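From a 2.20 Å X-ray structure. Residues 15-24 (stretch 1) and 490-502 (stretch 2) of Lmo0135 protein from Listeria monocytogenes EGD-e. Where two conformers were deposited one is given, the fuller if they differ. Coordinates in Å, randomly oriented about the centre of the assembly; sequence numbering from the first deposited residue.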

ATOM      1  N   LYS A  15      22.894  26.883 -11.017  1.00 97.37           N
ATOM      2  CA  LYS A  15      22.369  25.476 -11.065  1.00 96.12           C
ATOM      3  C   LYS A  15      22.165  24.914  -9.639  1.00 94.78           C
ATOM      4  O   LYS A  15      22.692  23.856  -9.287  1.00 93.02           O
ATOM      5  CB  LYS A  15      23.330  24.596 -11.887  1.00 99.10           C
ATOM      6  CG  LYS A  15      22.877  23.179 -12.192  1.00 96.61           C
ATOM      7  CD  LYS A  15      21.599  23.169 -12.998  1.00 98.90           C
ATOM      8  CE  LYS A  15      21.223  21.756 -13.388  1.00100.80           C
ATOM      9  NZ  LYS A  15      19.955  21.737 -14.167  1.00103.31           N
ATOM     10  N   ASP A  16      21.402  25.645  -8.822  1.00 92.79           N
ATOM     11  CA  ASP A  16      21.111  25.239  -7.429  1.00 83.96           C
ATOM     12  C   ASP A  16      19.908  25.997  -6.892  1.00 78.44           C
ATOM     13  O   ASP A  16      19.674  27.162  -7.247  1.00 75.94           O
ATOM     14  CB  ASP A  16      22.310  25.504  -6.490  1.00 86.51           C
ATOM     15  CG  ASP A  16      22.057  25.024  -5.032  1.00 85.35           C
ATOM     16  OD1 ASP A  16      21.701  23.833  -4.830  1.00 77.51           O
ATOM     17  OD2 ASP A  16      22.245  25.831  -4.091  1.00 84.37           O
ATOM     18  N   GLY A  17      19.161  25.327  -6.018  1.00 70.05           N
ATOM     19  CA  GLY A  17      17.993  25.909  -5.395  1.00 64.61           C
ATOM     20  C   GLY A  17      16.794  25.790  -6.298  1.00 59.51           C
ATOM     21  O   GLY A  17      16.818  25.078  -7.305  1.00 61.22           O
ATOM     22  N   GLY A  18      15.756  26.526  -5.951  1.00 53.17           N
ATOM     23  CA  GLY A  18      14.521  26.483  -6.676  1.00 50.52           C
ATOM     24  C   GLY A  18      13.480  25.841  -5.791  1.00 48.12           C
ATOM     25  O   GLY A  18      13.796  25.225  -4.772  1.00 42.74           O
ATOM     26  N   SER A  19      12.227  25.981  -6.211  1.00 47.57           N
ATOM     27  CA  SER A  19      11.103  25.487  -5.477  1.00 45.92           C
ATOM     28  C   SER A  19      10.397  24.410  -6.281  1.00 45.52           C
ATOM     29  O   SER A  19      10.492  24.376  -7.500  1.00 46.31           O
ATOM     30  CB  SER A  19      10.119  26.635  -5.233  1.00 47.19           C
ATOM     31  OG  SER A  19      10.731  27.752  -4.617  1.00 47.60           O
ATOM     32  N   LEU A  20       9.693  23.534  -5.574  1.00 44.47           N
ATOM     33  CA  LEU A  20       8.875  22.488  -6.184  1.00 44.16           C
ATOM     34  C   LEU A  20       7.543  22.508  -5.463  1.00 43.03           C
ATOM     35  O   LEU A  20       7.503  22.510  -4.236  1.00 44.12           O
ATOM     36  CB  LEU A  20       9.491  21.103  -6.030  1.00 43.86           C
ATOM     37  CG  LEU A  20       8.684  19.932  -6.624  1.00 43.00           C
ATOM     38  CD1 LEU A  20       8.651  20.004  -8.136  1.00 45.14           C
ATOM     39  CD2 LEU A  20       9.279  18.604  -6.201  1.00 42.64           C
ATOM     40  N   ILE A  21       6.464  22.533  -6.239  0.50 43.42           N
ATOM     41  CA  ILE A  21       5.105  22.541  -5.723  0.50 42.49           C
ATOM     42  C   ILE A  21       4.501  21.202  -6.099  0.50 40.23           C
ATOM     43  O   ILE A  21       4.470  20.858  -7.280  0.50 38.88           O
ATOM     44  CB  ILE A  21       4.265  23.634  -6.395  0.50 44.77           C
ATOM     45  CG1 ILE A  21       4.950  24.991  -6.275  0.50 46.81           C
ATOM     46  CG2 ILE A  21       2.887  23.695  -5.766  0.50 45.54           C
ATOM     47  CD1 ILE A  21       4.948  25.534  -4.872  0.50 48.06           C
ATOM     48  N   ILE A  22       4.032  20.451  -5.105  1.00 38.74           N
ATOM     49  CA  ILE A  22       3.447  19.129  -5.338  1.00 39.38           C
ATOM     50  C   ILE A  22       1.966  19.137  -4.999  1.00 41.13           C
ATOM     51  O   ILE A  22       1.569  19.571  -3.923  1.00 43.68           O
ATOM     52  CB  ILE A  22       4.145  18.069  -4.483  1.00 38.15           C
ATOM     53  CG1 ILE A  22       5.664  18.199  -4.604  1.00 36.32           C
ATOM     54  CG2 ILE A  22       3.649  16.665  -4.856  1.00 37.01           C
ATOM     55  CD1 ILE A  22       6.423  17.155  -3.815  1.00 36.68           C
ATOM     56  N   GLY A  23       1.153  18.639  -5.915  1.00 42.98           N
ATOM     57  CA  GLY A  23      -0.301  18.640  -5.720  1.00 45.73           C
ATOM     58  C   GLY A  23      -0.757  17.389  -5.000  1.00 45.46           C
ATOM     59  O   GLY A  23      -0.365  16.290  -5.378  1.00 44.21           O
ATOM     60  N   VAL A  24      -1.514  17.568  -3.920  1.00 47.50           N
ATOM     61  CA  VAL A  24      -2.109  16.447  -3.185  1.00 48.64           C
ATOM     62  C   VAL A  24      -3.611  16.732  -3.099  1.00 53.81           C
ATOM     63  O   VAL A  24      -4.049  17.875  -3.308  1.00 56.51           O
ATOM     64  CB  VAL A  24      -1.481  16.233  -1.804  1.00 48.76           C
ATOM     65  CG1 VAL A  24      -0.022  15.874  -1.958  1.00 49.44           C
ATOM     66  CG2 VAL A  24      -1.635  17.459  -0.924  1.00 50.99           C
ATOM     67  N   THR A 490       3.705   7.351  -2.157  1.00 39.31           N
ATOM     68  CA  THR A 490       4.336   8.651  -1.919  1.00 38.07           C
ATOM     69  C   THR A 490       4.880   9.392  -3.112  1.00 39.80           C
ATOM     70  O   THR A 490       5.530  10.414  -2.933  1.00 42.47           O
ATOM     71  CB  THR A 490       5.524   8.467  -0.974  1.00 36.92           C
ATOM     72  OG1 THR A 490       6.593   7.807  -1.672  1.00 36.45           O
ATOM     73  CG2 THR A 490       5.099   7.638   0.259  1.00 37.91           C
ATOM     74  N   MET A 491       4.619   8.880  -4.310  1.00 40.87           N
ATOM     75  CA  MET A 491       5.109   9.439  -5.587  1.00 41.92           C
ATOM     76  C   MET A 491       6.571   9.132  -5.756  1.00 37.76           C
ATOM     77  O   MET A 491       6.924   8.384  -6.646  1.00 38.62           O
ATOM     78  CB  MET A 491       4.849  10.937  -5.773  1.00 43.01           C
ATOM     79  CG  MET A 491       3.395  11.331  -5.677  1.00 47.45           C
ATOM     80  SD  MET A 491       3.242  13.107  -5.905  1.00 51.83           S
ATOM     81  CE  MET A 491       1.526  13.349  -5.496  1.00 50.97           C
ATOM     82  N   PHE A 492       7.423   9.706  -4.919  1.00 36.57           N
ATOM     83  CA  PHE A 492       8.849   9.442  -5.010  1.00 36.36           C
ATOM     84  C   PHE A 492       9.402   8.966  -3.682  1.00 36.00           C
ATOM     85  O   PHE A 492       8.821   9.228  -2.610  1.00 35.43           O
ATOM     86  CB  PHE A 492       9.622  10.677  -5.443  1.00 37.34           C
ATOM     87  CG  PHE A 492       9.437  11.049  -6.887  1.00 37.69           C
ATOM     88  CD1 PHE A 492      10.093  10.342  -7.880  1.00 39.23           C
ATOM     89  CD2 PHE A 492       8.680  12.142  -7.246  1.00 37.74           C
ATOM     90  CE1 PHE A 492       9.963  10.687  -9.212  1.00 38.05           C
ATOM     91  CE2 PHE A 492       8.553  12.502  -8.574  1.00 38.68           C
ATOM     92  CZ  PHE A 492       9.187  11.764  -9.561  1.00 38.58           C
ATOM     93  N   ARG A 493      10.547   8.292  -3.780  1.00 34.40           N
ATOM     94  CA  ARG A 493      11.250   7.740  -2.638  1.00 34.27           C
ATOM     95  C   ARG A 493      12.008   8.839  -1.957  1.00 34.00           C
ATOM     96  O   ARG A 493      11.963   8.959  -0.717  1.00 34.05           O
ATOM     97  CB  ARG A 493      12.233   6.665  -3.112  1.00 36.26           C
ATOM     98  CG  ARG A 493      13.021   5.918  -2.026  1.00 37.32           C
ATOM     99  CD  ARG A 493      14.067   4.984  -2.648  1.00 37.60           C
ATOM    100  NE  ARG A 493      14.931   5.732  -3.566  1.00 39.11           N
ATOM    101  CZ  ARG A 493      15.973   6.480  -3.214  1.00 38.24           C
ATOM    102  NH1 ARG A 493      16.357   6.569  -1.959  1.00 38.36           N
ATOM    103  NH2 ARG A 493      16.633   7.156  -4.136  1.00 40.04           N
ATOM    104  N   ASP A 494      12.674   9.667  -2.768  1.00 32.42           N
ATOM    105  CA  ASP A 494      13.515  10.713  -2.248  1.00 34.59           C
ATOM    106  C   ASP A 494      13.538  11.942  -3.177  1.00 36.95           C
ATOM    107  O   ASP A 494      14.196  11.955  -4.220  1.00 36.03           O
ATOM    108  CB  ASP A 494      14.931  10.152  -2.056  1.00 34.98           C
ATOM    109  CG  ASP A 494      15.854  11.095  -1.277  1.00 36.52           C
ATOM    110  OD1 ASP A 494      15.501  12.273  -1.053  1.00 36.87           O
ATOM    111  OD2 ASP A 494      16.952  10.647  -0.877  1.00 38.30           O
ATOM    112  N   LEU A 495      12.841  12.982  -2.736  1.00 37.48           N
ATOM    113  CA  LEU A 495      12.720  14.231  -3.469  1.00 39.32           C
ATOM    114  C   LEU A 495      14.005  15.064  -3.538  1.00 40.19           C
ATOM    115  O   LEU A 495      14.062  16.009  -4.318  1.00 38.93           O
ATOM    116  CB  LEU A 495      11.606  15.081  -2.835  1.00 39.50           C
ATOM    117  CG  LEU A 495      10.164  14.568  -2.927  1.00 38.23           C
ATOM    118  CD1 LEU A 495       9.234  15.341  -2.009  1.00 38.15           C
ATOM    119  CD2 LEU A 495       9.678  14.668  -4.356  1.00 40.83           C
ATOM    120  N   SER A 496      15.007  14.737  -2.710  1.00 38.95           N
ATOM    121  CA  SER A 496      16.276  15.476  -2.692  1.00 40.21           C
ATOM    122  C   SER A 496      17.081  15.267  -3.970  1.00 41.93           C
ATOM    123  O   SER A 496      18.023  16.032  -4.233  1.00 42.71           O
ATOM    124  CB  SER A 496      17.144  15.069  -1.486  1.00 40.75           C
ATOM    125  OG  SER A 496      17.583  13.727  -1.603  1.00 39.33           O
ATOM    126  N   LYS A 497      16.727  14.227  -4.741  1.00 41.22           N
ATOM    127  CA  LYS A 497      17.362  13.949  -6.038  1.00 42.15           C
ATOM    128  C   LYS A 497      16.786  14.768  -7.210  1.00 42.06           C
ATOM    129  O   LYS A 497      17.413  14.839  -8.285  1.00 43.07           O
ATOM    130  CB  LYS A 497      17.291  12.458  -6.376  1.00 41.43           C
ATOM    131  CG  LYS A 497      17.847  11.533  -5.287  1.00 43.58           C
ATOM    132  CD  LYS A 497      19.230  11.940  -4.792  1.00 45.69           C
ATOM    133  CE  LYS A 497      19.680  11.032  -3.654  1.00 48.39           C
ATOM    134  NZ  LYS A 497      20.941  11.534  -3.051  1.00 50.30           N
ATOM    135  N   LEU A 498      15.612  15.377  -7.034  1.00 40.97           N
ATOM    136  CA  LEU A 498      15.029  16.194  -8.127  1.00 42.07           C
ATOM    137  C   LEU A 498      15.780  17.510  -8.231  1.00 43.22           C
ATOM    138  O   LEU A 498      16.332  17.990  -7.245  1.00 45.12           O
ATOM    139  CB  LEU A 498      13.534  16.460  -7.912  1.00 41.26           C
ATOM    140  CG  LEU A 498      12.606  15.239  -7.891  1.00 41.25           C
ATOM    141  CD1 LEU A 498      11.175  15.677  -7.635  1.00 41.22           C
ATOM    142  CD2 LEU A 498      12.695  14.451  -9.190  1.00 41.59           C
ATOM    143  N   TYR A 499      15.827  18.091  -9.424  1.00 45.30           N
ATOM    144  CA  TYR A 499      16.535  19.360  -9.601  1.00 47.18           C
ATOM    145  C   TYR A 499      15.877  20.191 -10.668  1.00 48.68           C
ATOM    146  O   TYR A 499      15.293  19.651 -11.602  1.00 47.51           O
ATOM    147  CB  TYR A 499      18.027  19.127  -9.908  1.00 46.99           C
ATOM    148  CG  TYR A 499      18.313  18.263 -11.126  1.00 49.23           C
ATOM    149  CD1 TYR A 499      18.341  18.818 -12.410  1.00 53.22           C
ATOM    150  CD2 TYR A 499      18.593  16.901 -10.999  1.00 50.34           C
ATOM    151  CE1 TYR A 499      18.599  18.030 -13.528  1.00 52.62           C
ATOM    152  CE2 TYR A 499      18.861  16.110 -12.112  1.00 50.33           C
ATOM    153  CZ  TYR A 499      18.864  16.686 -13.369  1.00 51.44           C
ATOM    154  OH  TYR A 499      19.127  15.921 -14.469  1.00 55.55           O
ATOM    155  N   LEU A 500      15.966  21.510 -10.526  1.00 51.76           N
ATOM    156  CA  LEU A 500      15.349  22.429 -11.483  1.00 58.00           C
ATOM    157  C   LEU A 500      16.370  22.918 -12.485  1.00 59.44           C
ATOM    158  O   LEU A 500      17.404  23.452 -12.101  1.00 60.17           O
ATOM    159  CB  LEU A 500      14.755  23.635 -10.753  1.00 59.86           C
ATOM    160  CG  LEU A 500      14.073  24.711 -11.599  1.00 62.80           C
ATOM    161  CD1 LEU A 500      12.885  24.151 -12.361  1.00 63.78           C
ATOM    162  CD2 LEU A 500      13.632  25.857 -10.707  1.00 65.55           C
ATOM    163  N   THR A 501      16.063  22.732 -13.765  1.00 66.82           N
ATOM    164  CA  THR A 501      16.886  23.204 -14.875  1.00 70.93           C
ATOM    165  C   THR A 501      16.252  24.496 -15.402  1.00 82.04           C
ATOM    166  O   THR A 501      15.330  24.452 -16.221  1.00 86.32           O
ATOM    167  CB  THR A 501      16.921  22.161 -16.015  1.00 68.99           C
ATOM    168  OG1 THR A 501      17.443  20.927 -15.519  1.00 65.75           O
ATOM    169  CG2 THR A 501      17.776  22.644 -17.186  1.00 70.86           C
ATOM    170  N   GLU A 502      16.718  25.644 -14.911  1.00 94.40           N
ATOM    171  CA  GLU A 502      16.193  26.941 -15.376  1.00104.15           C
ATOM    172  C   GLU A 502      17.097  27.515 -16.471  1.00109.84           C
ATOM    173  O   GLU A 502      16.779  28.531 -17.095  1.00110.54           O
ATOM    174  CB  GLU A 502      16.041  27.945 -14.222  1.00108.29           C
ATOM    175  CG  GLU A 502      17.319  28.220 -13.427  1.00113.67           C
ATOM    176  CD  GLU A 502      17.171  29.349 -12.414  1.00117.98           C
ATOM    177  OE1 GLU A 502      17.688  29.200 -11.283  1.00119.76           O
ATOM    178  OE2 GLU A 502      16.530  30.378 -12.736  1.00118.31           O
ATOM    179  OXT GLU A 502      18.168  26.973 -16.765  1.00112.38           O
TER

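Stretch 1 runs as an extended strand from Ser19 to Val24, and stretch 2, the C-terminal end of the chain, passes it without pairing as a sheet. The CA atoms nearest each other bear this out: Gly18 and Leu500 lie 6.3 Å apart CA to CA, Lys15 and Thr501 7.1 Å, and Ile22 and Met491 9.8 Å. No clear hydrogen bond crosses between the stretches, so the 452 Å² buried, both sides summed, rests mainly on apolar side chains.

The alternation of the strand selects which residues take part. Leu20 and Ile22 direct CA to CB toward stretch 2, whereas Ser19 points away and Ile21 is out of reach. Leu20 is t at chi1 (179°) and p at chi2 (68°), one of the two common leucine conformations; its CD2 lies 3.8 Å from Leu498 CD1 and 4.4 Å from Leu495 CD2. Leu495 and Leu498 both adopt the other, m then t. The Leu498 N to Leu495 O hydrogen bond, 3.2 Å, closes the turn through the 3-10 segment and brings both side chains round to the same strand. At the start of that turn, Asp494 OD1 accepts from Ser496 N (3.0 Å) and Ser496 OG (2.6 Å); the chi1 of Ser496, p at 67°, places OG for this bond.

Ile22, m at chi1 and t at chi2, extends CD1 to within 3.8 Å of Leu495 CD1, while CG2 lies 3.7 Å from Met491 SD. Its two branches thus meet different residues. Met491 has an unusual positive phi of 75°, yet its side chain is relaxed: m, t, t, with chi2 at 180° and chi3 at -171°. This extended form carries SD past Ile22 and sets CE 3.5 Å from Gly23 O, a van der Waals contact between a methyl group and a carbonyl.

Near the other end, Leu500 repeats the t, p conformation of Leu20 and brings CD2 4.2 Å from Gly18 CA. A CB on Gly18 would lie 2.9 Å from Leu500 CD2, a clash, and its phi/psi of 111/167 would also jam a CB against the preceding carbonyl oxygen.

Lys15 starts sideways, but after the bend at chi2 (61°, p) its chi3 and chi4 are both t, and the end of the chain comes nearer. NZ reaches 3.0 Å from Thr501 OG1, a distance that does not settle a hydrogen bond, and 3.8 Å from Tyr499 CD1, oblique to the ring. High B factors make this exposed lysine the least certain part of the contact.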